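Local coordinates for protein putative phosphoribosyltransferase (Neisseria gonorrhoeae, PDB 5VOG) that binds the alarmone ppGpp and is probably a type I phosphoribosyltransferase, although the reaction it catalyses has not been established, at residues K137-A142 / V157-I162; D109-M114 / G143-G148; Y15-I20 / Y164-L169. All coordinates share one frame; numbering follows the deposited sequence. Where two conformers were deposited one is given.

Contact 1 of 3, residues K137-A142 / V157-I162; sequences KIKAKA and VEDWWI. With G4P (guanosine-5',3'-tetraphosphate), chain D.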
loop_
_atom_site.group_PDB
_atom_site.type_symbol
_atom_site.label_atom_id
_atom_site.label_comp_id
_atom_site.label_asym_id
_atom_site.label_seq_id
_atom_site.Cartn_x
_atom_site.Cartn_y
_atom_site.Cartn_z
ATOM N N LYS A 137 -16.781 -9.395 -7.695
ATOM C CA LYS A 137 -17.256 -9.989 -8.938
ATOM C C LYS A 137 -18.354 -11.009 -8.662
ATOM O O LYS A 137 -18.221 -11.860 -7.776
ATOM C CB LYS A 137 -16.122 -10.665 -9.689
ATOM C CG LYS A 137 -15.077 -9.733 -10.238
ATOM C CD LYS A 137 -14.108 -10.591 -11.020
ATOM C CE LYS A 137 -13.062 -9.813 -11.706
ATOM N NZ LYS A 137 -12.223 -10.749 -12.496
ATOM N N ILE A 138 -19.426 -10.934 -9.445
ATOM C CA ILE A 138 -20.556 -11.853 -9.326
ATOM C C ILE A 138 -20.250 -13.078 -10.182
ATOM O O ILE A 138 -20.341 -13.038 -11.409
ATOM C CB ILE A 138 -21.868 -11.189 -9.731
ATOM C CG1 ILE A 138 -22.104 -9.941 -8.877
ATOM C CG2 ILE A 138 -23.004 -12.198 -9.605
ATOM C CD1 ILE A 138 -21.875 -10.153 -7.384
ATOM N N LYS A 139 -19.889 -14.174 -9.525
ATOM C CA LYS A 139 -19.418 -15.379 -10.193
ATOM C C LYS A 139 -19.345 -16.482 -9.149
ATOM O O LYS A 139 -19.491 -16.237 -7.948
ATOM C CB LYS A 139 -18.057 -15.163 -10.868
ATOM C CG LYS A 139 -16.951 -14.733 -9.909
ATOM C CD LYS A 139 -15.700 -14.264 -10.651
ATOM C CE LYS A 139 -15.003 -15.409 -11.366
ATOM N NZ LYS A 139 -13.886 -14.934 -12.241
ATOM N N ALA A 140 -19.132 -17.706 -9.619
ATOM C CA ALA A 140 -18.927 -18.813 -8.697
ATOM C C ALA A 140 -17.632 -18.611 -7.924
ATOM O O ALA A 140 -16.672 -18.008 -8.415
ATOM C CB ALA A 140 -18.896 -20.150 -9.439
ATOM N N LYS A 141 -17.619 -19.120 -6.699
ATOM C CA LYS A 141 -16.524 -18.891 -5.765
ATOM C C LYS A 141 -15.954 -20.228 -5.321
ATOM O O LYS A 141 -16.694 -21.118 -4.889
ATOM C CB LYS A 141 -17.004 -18.085 -4.555
ATOM C CG LYS A 141 -17.671 -16.760 -4.919
ATOM C CD LYS A 141 -16.671 -15.759 -5.517
ATOM C CE LYS A 141 -17.348 -14.449 -5.879
ATOM N NZ LYS A 141 -16.350 -13.420 -6.322
ATOM N N ALA A 142 -14.639 -20.378 -5.443
ATOM C CA ALA A 142 -14.000 -21.572 -4.908
ATOM C C ALA A 142 -13.777 -21.454 -3.406
ATOM O O ALA A 142 -13.879 -22.456 -2.686
ATOM C CB ALA A 142 -12.682 -21.834 -5.634
ATOM N N VAL A 157 -19.543 -6.104 -9.431
ATOM C CA VAL A 157 -19.191 -6.024 -10.843
ATOM C C VAL A 157 -19.607 -7.329 -11.511
ATOM O O VAL A 157 -19.638 -8.385 -10.868
ATOM C CB VAL A 157 -17.665 -5.771 -11.038
ATOM C CG1 VAL A 157 -17.352 -5.338 -12.469
ATOM C CG2 VAL A 157 -17.128 -4.745 -10.038
ATOM N N GLU A 158 -19.895 -7.258 -12.805
ATOM C CA GLU A 158 -20.044 -8.455 -13.607
ATOM C C GLU A 158 -18.747 -9.259 -13.575
ATOM O O GLU A 158 -17.703 -8.793 -13.110
ATOM C CB GLU A 158 -20.385 -8.087 -15.048
ATOM C CG GLU A 158 -21.696 -7.357 -15.190
ATOM C CD GLU A 158 -22.862 -8.281 -14.992
ATOM O OE1 GLU A 158 -22.931 -9.295 -15.720
ATOM O OE2 GLU A 158 -23.695 -8.004 -14.103
ATOM N N ASP A 159 -18.811 -10.488 -14.086
ATOM C CA ASP A 159 -17.599 -11.299 -14.215
ATOM C C ASP A 159 -16.811 -10.825 -15.435
ATOM O O ASP A 159 -16.756 -11.471 -16.485
ATOM C CB ASP A 159 -17.927 -12.781 -14.308
ATOM C CG ASP A 159 -16.683 -13.645 -14.240
ATOM O OD1 ASP A 159 -15.608 -13.118 -13.860
ATOM O OD2 ASP A 159 -16.771 -14.841 -14.566
ATOM N N TRP A 160 -16.204 -9.655 -15.276
ATOM C CA TRP A 160 -15.388 -9.013 -16.293
ATOM C C TRP A 160 -13.964 -8.893 -15.780
ATOM O O TRP A 160 -13.722 -8.884 -14.572
ATOM C CB TRP A 160 -15.905 -7.612 -16.632
ATOM C CG TRP A 160 -17.270 -7.559 -17.254
ATOM C CD1 TRP A 160 -18.062 -8.609 -17.612
ATOM C CD2 TRP A 160 -17.992 -6.374 -17.590
ATOM N NE1 TRP A 160 -19.241 -8.145 -18.154
ATOM C CE2 TRP A 160 -19.221 -6.775 -18.151
ATOM C CE3 TRP A 160 -17.717 -5.007 -17.475
ATOM C CZ2 TRP A 160 -20.171 -5.861 -18.593
ATOM C CZ3 TRP A 160 -18.666 -4.100 -17.914
ATOM C CH2 TRP A 160 -19.875 -4.530 -18.464
ATOM N N TRP A 161 -13.016 -8.762 -16.702
ATOM C CA TRP A 161 -11.646 -8.497 -16.290
ATOM C C TRP A 161 -11.490 -7.013 -15.988
ATOM O O TRP A 161 -11.742 -6.163 -16.850
ATOM C CB TRP A 161 -10.643 -8.929 -17.351
ATOM C CG TRP A 161 -9.259 -8.861 -16.791
ATOM C CD1 TRP A 161 -8.310 -7.909 -17.039
ATOM C CD2 TRP A 161 -8.688 -9.762 -15.840
ATOM N NE1 TRP A 161 -7.175 -8.178 -16.309
ATOM C CE2 TRP A 161 -7.382 -9.310 -15.565
ATOM C CE3 TRP A 161 -9.154 -10.916 -15.197
ATOM C CZ2 TRP A 161 -6.530 -9.975 -14.680
ATOM C CZ3 TRP A 161 -8.308 -11.574 -14.315
ATOM C CH2 TRP A 161 -7.012 -11.101 -14.066
ATOM N N ILE A 162 -11.073 -6.708 -14.769
ATOM C CA ILE A 162 -10.900 -5.331 -14.323
ATOM C C ILE A 162 -9.457 -4.916 -14.556
ATOM O O ILE A 162 -8.525 -5.592 -14.100
ATOM C CB ILE A 162 -11.281 -5.181 -12.843
ATOM C CG1 ILE A 162 -12.744 -5.576 -12.626
ATOM C CG2 ILE A 162 -11.005 -3.762 -12.363
ATOM C CD1 ILE A 162 -13.106 -5.767 -11.147
HETATM P PB G4P D . -9.842 -13.279 -3.725
HETATM O O1B G4P D . -9.632 -14.306 -2.730
HETATM O O2B G4P D . -11.147 -13.411 -4.541
HETATM O O3B G4P D . -9.763 -11.858 -3.082
HETATM O O3A G4P D . -8.630 -13.236 -4.760
HETATM P PA G4P D . -8.027 -14.360 -5.707
HETATM O O1A G4P D . -7.256 -15.358 -4.933
HETATM O O2A G4P D . -9.125 -14.942 -6.561
HETATM O "O5'" G4P D . -7.103 -13.454 -6.667
HETATM C "C5'" G4P D . -5.943 -13.974 -7.345
HETATM C "C4'" G4P D . -5.340 -12.861 -8.161
HETATM O "O4'" G4P D . -6.190 -12.553 -9.279
HETATM C "C3'" G4P D . -5.144 -11.547 -7.398
HETATM O "O3'" G4P D . -3.745 -11.191 -7.448
HETATM C "C2'" G4P D . -5.996 -10.513 -8.140
HETATM O "O2'" G4P D . -5.399 -9.220 -8.216
HETATM C "C1'" G4P D . -6.128 -11.164 -9.515
HETATM N N9 G4P D . -7.367 -10.775 -10.193
HETATM C C8 G4P D . -8.583 -11.399 -10.106
HETATM N N7 G4P D . -9.515 -10.808 -10.817
HETATM C C5 G4P D . -8.869 -9.731 -11.404
HETATM C C6 G4P D . -9.341 -8.720 -12.300
HETATM O O6 G4P D . -10.481 -8.592 -12.755
HETATM N N1 G4P D . -8.344 -7.834 -12.659
HETATM C C2 G4P D . -7.046 -7.888 -12.222
HETATM N N2 G4P D . -6.209 -6.958 -12.690
HETATM N N3 G4P D . -6.593 -8.821 -11.389
HETATM C C4 G4P D . -7.545 -9.702 -11.025
HETATM P PC G4P D . -2.680 -11.776 -6.436
HETATM O O1C G4P D . -2.224 -13.127 -6.863
HETATM O O2C G4P D . -3.351 -11.728 -5.090
HETATM O O3C G4P D . -1.490 -10.715 -6.451
HETATM P PD G4P D . -1.346 -9.197 -5.985
HETATM O O1D G4P D . -2.505 -8.928 -5.083
HETATM O O2D G4P D . 0.013 -9.123 -5.253
HETATM O O3D G4P D . -1.320 -8.387 -7.255
HETATM O O HOH W 1 -13.102 -12.002 -14.882
#
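The guanine end of the ppGpp pocket in this type I phosphoribosyltransferase fold is built where Lys-137 meets Trp-160, Trp-161 and Ile-162. At its root, Lys-137 and Val-157 pair as parallel strands, and Ile-138 N donates to Val-157 O (2.9 Å, N-H...O 157°). From there the Lys-137 chain runs fully extended beyond CG, and CE passes 3.1 Å from Trp-160 O. NZ then grips the Hoogsteen edge of the base, giving bonds to O6 (2.8 Å) and N7 of G4P. O6 gains a second donor from Ile-162 N, while Ile-162 O accepts from both N1 and N2, a pattern consistent with recognition of guanine. Trp-161 lays one face of its indole against the base, with G4P N1 3.3 Å above the plane over the ring centre. Asp-109 salt-bridges both Lys-137 and Lys-139, whereas Asp-159 takes Lys-139 directly and Lys-137 only through a water. Lys-139 NZ meets Asp-159 OD1 at 3.0 Å on the syn side, 32° out of the carboxylate plane. The water accepts from Lys-137 NZ at 2.8 Å and donates to that same Asp-159 OD1 at 2.9 Å.

Contact 2 of 3, residues D109-M114 / G143-G148; sequences DSRVTM and GKIPEG. With G4P (guanosine-5',3'-tetraphosphate), chain D.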
loop_
_atom_site.group_PDB
_atom_site.type_symbol
_atom_site.label_atom_id
_atom_site.label_comp_id
_atom_site.label_asym_id
_atom_site.label_seq_id
_atom_site.Cartn_x
_atom_site.Cartn_y
_atom_site.Cartn_z
ATOM N N ASP A 109 -12.632 -12.271 -6.408
ATOM C CA ASP A 109 -12.750 -13.016 -7.655
ATOM C C ASP A 109 -13.087 -14.472 -7.360
ATOM O O ASP A 109 -14.228 -14.892 -7.564
ATOM C CB ASP A 109 -11.454 -12.898 -8.466
ATOM C CG ASP A 109 -11.557 -13.532 -9.837
ATOM O OD1 ASP A 109 -12.448 -13.132 -10.607
ATOM O OD2 ASP A 109 -10.730 -14.411 -10.158
ATOM N N SER A 110 -12.130 -15.256 -6.859
ATOM C CA SER A 110 -12.382 -16.655 -6.518
ATOM C C SER A 110 -12.613 -16.888 -5.031
ATOM O O SER A 110 -13.109 -17.956 -4.660
ATOM C CB SER A 110 -11.206 -17.537 -6.959
ATOM O OG SER A 110 -10.089 -17.363 -6.086
ATOM N N ARG A 111 -12.241 -15.934 -4.180
ATOM C CA ARG A 111 -12.246 -16.017 -2.719
ATOM C C ARG A 111 -11.236 -17.005 -2.155
ATOM O O ARG A 111 -11.244 -17.249 -0.942
ATOM C CB ARG A 111 -13.630 -16.347 -2.154
ATOM C CG ARG A 111 -14.525 -15.164 -2.149
ATOM C CD ARG A 111 -15.934 -15.471 -1.676
ATOM N NE ARG A 111 -16.713 -14.267 -1.878
ATOM C CZ ARG A 111 -18.031 -14.187 -1.788
ATOM N NH1 ARG A 111 -18.754 -15.262 -1.487
ATOM N NH2 ARG A 111 -18.624 -13.022 -1.998
ATOM N N VAL A 112 -10.344 -17.556 -2.982
ATOM C CA VAL A 112 -9.348 -18.486 -2.460
ATOM C C VAL A 112 -8.358 -17.764 -1.547
ATOM O O VAL A 112 -8.033 -18.258 -0.461
ATOM C CB VAL A 112 -8.659 -19.233 -3.619
ATOM C CG1 VAL A 112 -7.470 -20.038 -3.123
ATOM C CG2 VAL A 112 -9.673 -20.170 -4.296
ATOM N N THR A 113 -7.889 -16.574 -1.941
ATOM C CA THR A 113 -6.990 -15.839 -1.051
ATOM C C THR A 113 -7.730 -15.365 0.186
ATOM O O THR A 113 -7.207 -15.443 1.308
ATOM C CB THR A 113 -6.374 -14.638 -1.765
ATOM O OG1 THR A 113 -5.573 -15.094 -2.855
ATOM C CG2 THR A 113 -5.493 -13.817 -0.798
ATOM N N MET A 114 -8.949 -14.857 -0.011
ATOM C CA MET A 114 -9.728 -14.330 1.100
ATOM C C MET A 114 -9.978 -15.402 2.155
ATOM O O MET A 114 -9.790 -15.163 3.354
ATOM C CB MET A 114 -11.044 -13.767 0.573
ATOM C CG MET A 114 -11.838 -12.985 1.594
ATOM S SD MET A 114 -13.424 -12.481 0.897
ATOM C CE MET A 114 -12.847 -11.397 -0.404
ATOM N N GLY A 143 -13.502 -20.241 -2.917
ATOM C CA GLY A 143 -13.341 -20.028 -1.496
ATOM C C GLY A 143 -14.636 -19.635 -0.810
ATOM O O GLY A 143 -15.578 -19.159 -1.447
ATOM N N LYS A 144 -14.662 -19.839 0.507
ATOM C CA LYS A 144 -15.814 -19.533 1.344
ATOM C C LYS A 144 -15.402 -18.587 2.464
ATOM O O LYS A 144 -14.323 -18.732 3.048
ATOM C CB LYS A 144 -16.421 -20.810 1.947
ATOM N N ILE A 145 -16.266 -17.626 2.762
ATOM C CA ILE A 145 -16.028 -16.695 3.868
ATOM C C ILE A 145 -16.491 -17.350 5.168
ATOM O O ILE A 145 -17.648 -17.789 5.245
ATOM C CB ILE A 145 -16.767 -15.386 3.627
ATOM C CG1 ILE A 145 -16.357 -14.795 2.280
ATOM C CG2 ILE A 145 -16.541 -14.409 4.782
ATOM C CD1 ILE A 145 -17.214 -13.658 1.846
ATOM N N PRO A 146 -15.644 -17.419 6.195
ATOM C CA PRO A 146 -16.062 -18.030 7.463
ATOM C C PRO A 146 -17.295 -17.350 8.045
ATOM O O PRO A 146 -17.632 -16.211 7.712
ATOM C CB PRO A 146 -14.839 -17.847 8.367
ATOM C CG PRO A 146 -13.688 -17.745 7.419
ATOM C CD PRO A 146 -14.221 -17.033 6.207
ATOM N N GLU A 147 -17.965 -18.078 8.935
ATOM C CA GLU A 147 -19.167 -17.571 9.577
ATOM C C GLU A 147 -18.835 -16.448 10.546
ATOM O O GLU A 147 -17.803 -16.473 11.224
ATOM C CB GLU A 147 -19.883 -18.700 10.314
ATOM C CG GLU A 147 -20.623 -19.643 9.397
ATOM C CD GLU A 147 -21.720 -18.939 8.631
ATOM O OE1 GLU A 147 -22.558 -18.270 9.273
ATOM O OE2 GLU A 147 -21.736 -19.039 7.386
ATOM N N GLY A 148 -19.717 -15.453 10.603
ATOM C CA GLY A 148 -19.588 -14.376 11.562
ATOM C C GLY A 148 -18.626 -13.274 11.185
ATOM O O GLY A 148 -18.290 -12.451 12.045
HETATM P PB G4P D . -9.842 -13.279 -3.725
HETATM O O1B G4P D . -9.632 -14.306 -2.730
HETATM O O2B G4P D . -11.147 -13.411 -4.541
HETATM O O3B G4P D . -9.763 -11.858 -3.082
HETATM O O3A G4P D . -8.630 -13.236 -4.760
HETATM P PA G4P D . -8.027 -14.360 -5.707
HETATM O O1A G4P D . -7.256 -15.358 -4.933
HETATM O O2A G4P D . -9.125 -14.942 -6.561
HETATM O "O5'" G4P D . -7.103 -13.454 -6.667
HETATM C "C5'" G4P D . -5.943 -13.974 -7.345
HETATM C "C4'" G4P D . -5.340 -12.861 -8.161
HETATM O "O4'" G4P D . -6.190 -12.553 -9.279
HETATM C "C3'" G4P D . -5.144 -11.547 -7.398
HETATM O "O3'" G4P D . -3.745 -11.191 -7.448
HETATM C "C2'" G4P D . -5.996 -10.513 -8.140
HETATM O "O2'" G4P D . -5.399 -9.220 -8.216
HETATM C "C1'" G4P D . -6.128 -11.164 -9.515
HETATM N N9 G4P D . -7.367 -10.775 -10.193
HETATM C C8 G4P D . -8.583 -11.399 -10.106
HETATM N N7 G4P D . -9.515 -10.808 -10.817
HETATM C C5 G4P D . -8.869 -9.731 -11.404
HETATM C C6 G4P D . -9.341 -8.720 -12.300
HETATM O O6 G4P D . -10.481 -8.592 -12.755
HETATM N N1 G4P D . -8.344 -7.834 -12.659
HETATM C C2 G4P D . -7.046 -7.888 -12.222
HETATM N N2 G4P D . -6.209 -6.958 -12.690
HETATM N N3 G4P D . -6.593 -8.821 -11.389
HETATM C C4 G4P D . -7.545 -9.702 -11.025
HETATM P PC G4P D . -2.680 -11.776 -6.436
HETATM O O1C G4P D . -2.224 -13.127 -6.863
HETATM O O2C G4P D . -3.351 -11.728 -5.090
HETATM O O3C G4P D . -1.490 -10.715 -6.451
HETATM P PD G4P D . -1.346 -9.197 -5.985
HETATM O O1D G4P D . -2.505 -8.928 -5.083
HETATM O O2D G4P D . 0.013 -9.123 -5.253
HETATM O O3D G4P D . -1.320 -8.387 -7.255
HETATM O O HOH W 2 -18.165 -18.183 -1.312
#
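Arg-111 and Ile-145 set the geometry here: CD1 of the isoleucine sits over the centre of one guanidinium face, 3.7 Å above its plane. The two side chains cross obliquely. Arg-111 is extended from CG to NE; its CB lies 3.5 Å from Gly-143 O, and its CD 4.0 Å from Ile-145 CG1. Ile-145 also meets Met-114, again at a slant, with SD 4.0 Å from CG1. Apolar carbon thus takes one face of the guanidinium. At its edge, in plane, lies a water that accepts from NH1 and donates to Gly-143 O; NE forms a salt bridge with Asp-108. Gly-143 comes in close, its N donating almost straight to Ser-110 O (2.9 Å, 176°) and its CA-H pointing at Arg-111 O.

The 109-114 loop so braced matches the phosphate-binding motif of type I phosphoribosyltransferases, and here it wraps the 5'-diphosphate of ppGpp. Asp-109 N and Arg-111 N both donate to O2B of G4P, Thr-113 OG1 bonds O1A, and Ser-110 OG reaches O2A at 2.6 Å. Ser-110 OG also accepts from Val-112 N, an ST turn. Arg-111 is the N-cap of helix 112-121, and in the first turn Thr-113 N donates to O1A and Met-114 N to O1B; the helix dipole probably helps to stabilise the phosphate charge. Ile-145 touches Leu-118 of that helix and Tyr-151 of strand 151-157, and Thr-113 packs on Thr-68 and Tyr-70 of strand 63-75.

Contact 3 of 3, residues Y15-I20 / Y164-L169; sequences YTYDDI and YPWDAL. With G4P (guanosine-5',3'-tetraphosphate), chain D.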
loop_
_atom_site.group_PDB
_atom_site.type_symbol
_atom_site.label_atom_id
_atom_site.label_comp_id
_atom_site.label_asym_id
_atom_site.label_seq_id
_atom_site.Cartn_x
_atom_site.Cartn_y
_atom_site.Cartn_z
ATOM N N TYR A 15 -10.811 1.325 -14.885
ATOM C CA TYR A 15 -11.201 2.303 -13.881
ATOM C C TYR A 15 -10.056 3.274 -13.646
ATOM O O TYR A 15 -8.901 2.859 -13.524
ATOM C CB TYR A 15 -11.566 1.640 -12.540
ATOM C CG TYR A 15 -12.799 0.770 -12.558
ATOM C CD1 TYR A 15 -14.051 1.295 -12.865
ATOM C CD2 TYR A 15 -12.718 -0.577 -12.227
ATOM C CE1 TYR A 15 -15.179 0.493 -12.861
ATOM C CE2 TYR A 15 -13.842 -1.384 -12.212
ATOM C CZ TYR A 15 -15.066 -0.848 -12.533
ATOM O OH TYR A 15 -16.179 -1.663 -12.511
ATOM N N THR A 16 -10.378 4.562 -13.565
ATOM C CA THR A 16 -9.368 5.549 -13.218
ATOM C C THR A 16 -9.071 5.492 -11.720
ATOM O O THR A 16 -9.832 4.929 -10.930
ATOM C CB THR A 16 -9.820 6.965 -13.599
ATOM O OG1 THR A 16 -10.916 7.361 -12.761
ATOM C CG2 THR A 16 -10.247 7.035 -15.067
ATOM N N TYR A 17 -7.939 6.089 -11.329
ATOM C CA TYR A 17 -7.657 6.238 -9.904
ATOM C C TYR A 17 -8.802 6.945 -9.195
ATOM O O TYR A 17 -9.220 6.532 -8.110
ATOM C CB TYR A 17 -6.362 7.020 -9.681
ATOM C CG TYR A 17 -5.076 6.242 -9.860
ATOM C CD1 TYR A 17 -4.693 5.265 -8.939
ATOM C CD2 TYR A 17 -4.214 6.518 -10.919
ATOM C CE1 TYR A 17 -3.509 4.558 -9.096
ATOM C CE2 TYR A 17 -3.024 5.819 -11.079
ATOM C CZ TYR A 17 -2.674 4.842 -10.167
ATOM O OH TYR A 17 -1.489 4.144 -10.321
ATOM N N ASP A 18 -9.327 8.016 -9.800
ATOM C CA ASP A 18 -10.408 8.769 -9.169
ATOM C C ASP A 18 -11.686 7.944 -9.072
ATOM O O ASP A 18 -12.408 8.039 -8.072
ATOM C CB ASP A 18 -10.682 10.055 -9.940
ATOM C CG ASP A 18 -9.576 11.093 -9.780
ATOM O OD1 ASP A 18 -8.665 10.891 -8.953
ATOM O OD2 ASP A 18 -9.620 12.120 -10.490
ATOM N N ASP A 19 -12.000 7.155 -10.110
ATOM C CA ASP A 19 -13.138 6.237 -10.033
ATOM C C ASP A 19 -13.049 5.385 -8.775
ATOM O O ASP A 19 -14.034 5.201 -8.050
ATOM C CB ASP A 19 -13.186 5.302 -11.251
ATOM C CG ASP A 19 -13.598 5.986 -12.540
ATOM O OD1 ASP A 19 -14.342 6.995 -12.517
ATOM O OD2 ASP A 19 -13.188 5.459 -13.600
ATOM N N ILE A 20 -11.861 4.843 -8.513
ATOM C CA ILE A 20 -11.689 3.932 -7.391
ATOM C C ILE A 20 -11.759 4.688 -6.072
ATOM O O ILE A 20 -12.391 4.231 -5.112
ATOM C CB ILE A 20 -10.365 3.167 -7.574
ATOM C CG1 ILE A 20 -10.560 2.154 -8.717
ATOM C CG2 ILE A 20 -9.884 2.520 -6.263
ATOM C CD1 ILE A 20 -9.276 1.503 -9.198
ATOM N N TYR A 164 -6.807 -2.230 -13.575
ATOM C CA TYR A 164 -6.536 -1.244 -12.541
ATOM C C TYR A 164 -5.541 -0.201 -13.030
ATOM O O TYR A 164 -4.618 -0.521 -13.781
ATOM C CB TYR A 164 -5.993 -1.924 -11.280
ATOM C CG TYR A 164 -7.080 -2.717 -10.599
ATOM C CD1 TYR A 164 -8.070 -2.071 -9.881
ATOM C CD2 TYR A 164 -7.155 -4.102 -10.732
ATOM C CE1 TYR A 164 -9.097 -2.778 -9.279
ATOM C CE2 TYR A 164 -8.178 -4.823 -10.134
ATOM C CZ TYR A 164 -9.153 -4.149 -9.417
ATOM O OH TYR A 164 -10.190 -4.848 -8.826
ATOM N N PRO A 165 -5.709 1.047 -12.594
ATOM C CA PRO A 165 -4.781 2.096 -13.039
ATOM C C PRO A 165 -3.358 1.866 -12.557
ATOM O O PRO A 165 -2.406 2.328 -13.203
ATOM C CB PRO A 165 -5.390 3.374 -12.444
ATOM C CG PRO A 165 -6.164 2.900 -11.237
ATOM C CD PRO A 165 -6.704 1.541 -11.622
ATOM N N TRP A 166 -3.185 1.161 -11.443
ATOM C CA TRP A 166 -1.853 0.881 -10.929
ATOM C C TRP A 166 -1.157 -0.241 -11.685
ATOM O O TRP A 166 -0.045 -0.626 -11.306
ATOM C CB TRP A 166 -1.926 0.565 -9.437
ATOM C CG TRP A 166 -2.985 -0.430 -8.987
ATOM C CD1 TRP A 166 -2.931 -1.794 -9.093
ATOM C CD2 TRP A 166 -4.210 -0.132 -8.292
ATOM N NE1 TRP A 166 -4.050 -2.358 -8.516
ATOM C CE2 TRP A 166 -4.849 -1.360 -8.022
ATOM C CE3 TRP A 166 -4.830 1.055 -7.886
ATOM C CZ2 TRP A 166 -6.067 -1.436 -7.346
ATOM C CZ3 TRP A 166 -6.043 0.979 -7.217
ATOM C CH2 TRP A 166 -6.654 -0.259 -6.966
ATOM N N ASP A 167 -1.772 -0.753 -12.754
ATOM C CA ASP A 167 -1.117 -1.637 -13.710
ATOM C C ASP A 167 -0.912 -0.980 -15.071
ATOM O O ASP A 167 -0.502 -1.656 -16.024
ATOM C CB ASP A 167 -1.922 -2.926 -13.892
ATOM C CG ASP A 167 -1.876 -3.827 -12.680
ATOM O OD1 ASP A 167 -0.794 -3.949 -12.057
ATOM O OD2 ASP A 167 -2.937 -4.411 -12.349
ATOM N N ALA A 168 -1.177 0.319 -15.192
ATOM C CA ALA A 168 -1.130 1.010 -16.482
ATOM C C ALA A 168 0.286 1.500 -16.765
ATOM O O ALA A 168 0.763 2.444 -16.125
ATOM C CB ALA A 168 -2.105 2.180 -16.492
ATOM N N LEU A 169 0.952 0.885 -17.743
ATOM C CA LEU A 169 2.209 1.446 -18.222
ATOM C C LEU A 169 2.000 2.832 -18.819
ATOM O O LEU A 169 2.865 3.707 -18.689
ATOM C CB LEU A 169 2.853 0.510 -19.245
ATOM C CG LEU A 169 3.313 -0.846 -18.707
ATOM C CD1 LEU A 169 3.856 -1.696 -19.852
ATOM C CD2 LEU A 169 4.360 -0.677 -17.618
HETATM P PB G4P D . -9.842 -13.279 -3.725
HETATM O O1B G4P D . -9.632 -14.306 -2.730
HETATM O O2B G4P D . -11.147 -13.411 -4.541
HETATM O O3B G4P D . -9.763 -11.858 -3.082
HETATM O O3A G4P D . -8.630 -13.236 -4.760
HETATM P PA G4P D . -8.027 -14.360 -5.707
HETATM O O1A G4P D . -7.256 -15.358 -4.933
HETATM O O2A G4P D . -9.125 -14.942 -6.561
HETATM O "O5'" G4P D . -7.103 -13.454 -6.667
HETATM C "C5'" G4P D . -5.943 -13.974 -7.345
HETATM C "C4'" G4P D . -5.340 -12.861 -8.161
HETATM O "O4'" G4P D . -6.190 -12.553 -9.279
HETATM C "C3'" G4P D . -5.144 -11.547 -7.398
HETATM O "O3'" G4P D . -3.745 -11.191 -7.448
HETATM C "C2'" G4P D . -5.996 -10.513 -8.140
HETATM O "O2'" G4P D . -5.399 -9.220 -8.216
HETATM C "C1'" G4P D . -6.128 -11.164 -9.515
HETATM N N9 G4P D . -7.367 -10.775 -10.193
HETATM C C8 G4P D . -8.583 -11.399 -10.106
HETATM N N7 G4P D . -9.515 -10.808 -10.817
HETATM C C5 G4P D . -8.869 -9.731 -11.404
HETATM C C6 G4P D . -9.341 -8.720 -12.300
HETATM O O6 G4P D . -10.481 -8.592 -12.755
HETATM N N1 G4P D . -8.344 -7.834 -12.659
HETATM C C2 G4P D . -7.046 -7.888 -12.222
HETATM N N2 G4P D . -6.209 -6.958 -12.690
HETATM N N3 G4P D . -6.593 -8.821 -11.389
HETATM C C4 G4P D . -7.545 -9.702 -11.025
HETATM P PC G4P D . -2.680 -11.776 -6.436
HETATM O O1C G4P D . -2.224 -13.127 -6.863
HETATM O O2C G4P D . -3.351 -11.728 -5.090
HETATM O O3C G4P D . -1.490 -10.715 -6.451
HETATM P PD G4P D . -1.346 -9.197 -5.985
HETATM O O1D G4P D . -2.505 -8.928 -5.083
HETATM O O2D G4P D . 0.013 -9.123 -5.253
HETATM O O3D G4P D . -1.320 -8.387 -7.255
#
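Pro-165 points its CB-CG edge down onto the Tyr-17 ring in a CH-pi contact, CB standing over the centre, 3.6 Å from the centroid and 9° off the normal. This is the tight part, joining the start of helix 17-33 to the short 3-10 turn after strand 161-163. Ile-20 drives CD1 into the same cluster: it meets Pro-165 CD tip to tip at 3.5 Å, touches the Tyr-164 ring at its edge and in plane, and reaches Trp-166 CZ3. Tyr-17 CE1 comes to the indole edge in plane, 3.9 Å from Trp-166 CE3. Tyr-15 O, which accepts from His-174, lies 3.2 Å from Pro-165 CD. Across the Tyr-164 ring, CD2 is 3.6 Å from N2 of G4P.

Packing thins at Thr-16, which turns away into a capping box with Asp-19, and beyond Trp-166. There Asp-167 and Leu-169 are exposed and bind the second subunit, Asp-167 by a salt bridge to its Arg-53, Leu-169 by its backbone O to its Lys-25. The join is mostly apolar. Its polar ends bond outward, Tyr-17 OH to His-21 of the second subunit and Tyr-164 OH to His-135, which implies that this apolar core ties the pocket wall to the dimer interface.

From the N terminus the chain meets 15-20 first, and contact 3 joins it to 164-169, closing a loop of 143 residues that holds the whole eight-stranded mixed sheet. Contacts 1 and 2 are nested inside that loop and cross each other: 109-114 comes first, then 137-142, then 143-148, the partner of 109-114, and last 157-162, the partner of 137-142. They touch directly, Ala-142 CB packing 3.7 Å from Val-112 CG2 among others. Contact 1 meets contact 3 where Ile-162 packs on Tyr-15, whereas contacts 2 and 3 lie about 25 Å apart between centres. One ppGpp reaches all three, from the phosphates at contact 2 to the base at contacts 1 and 3.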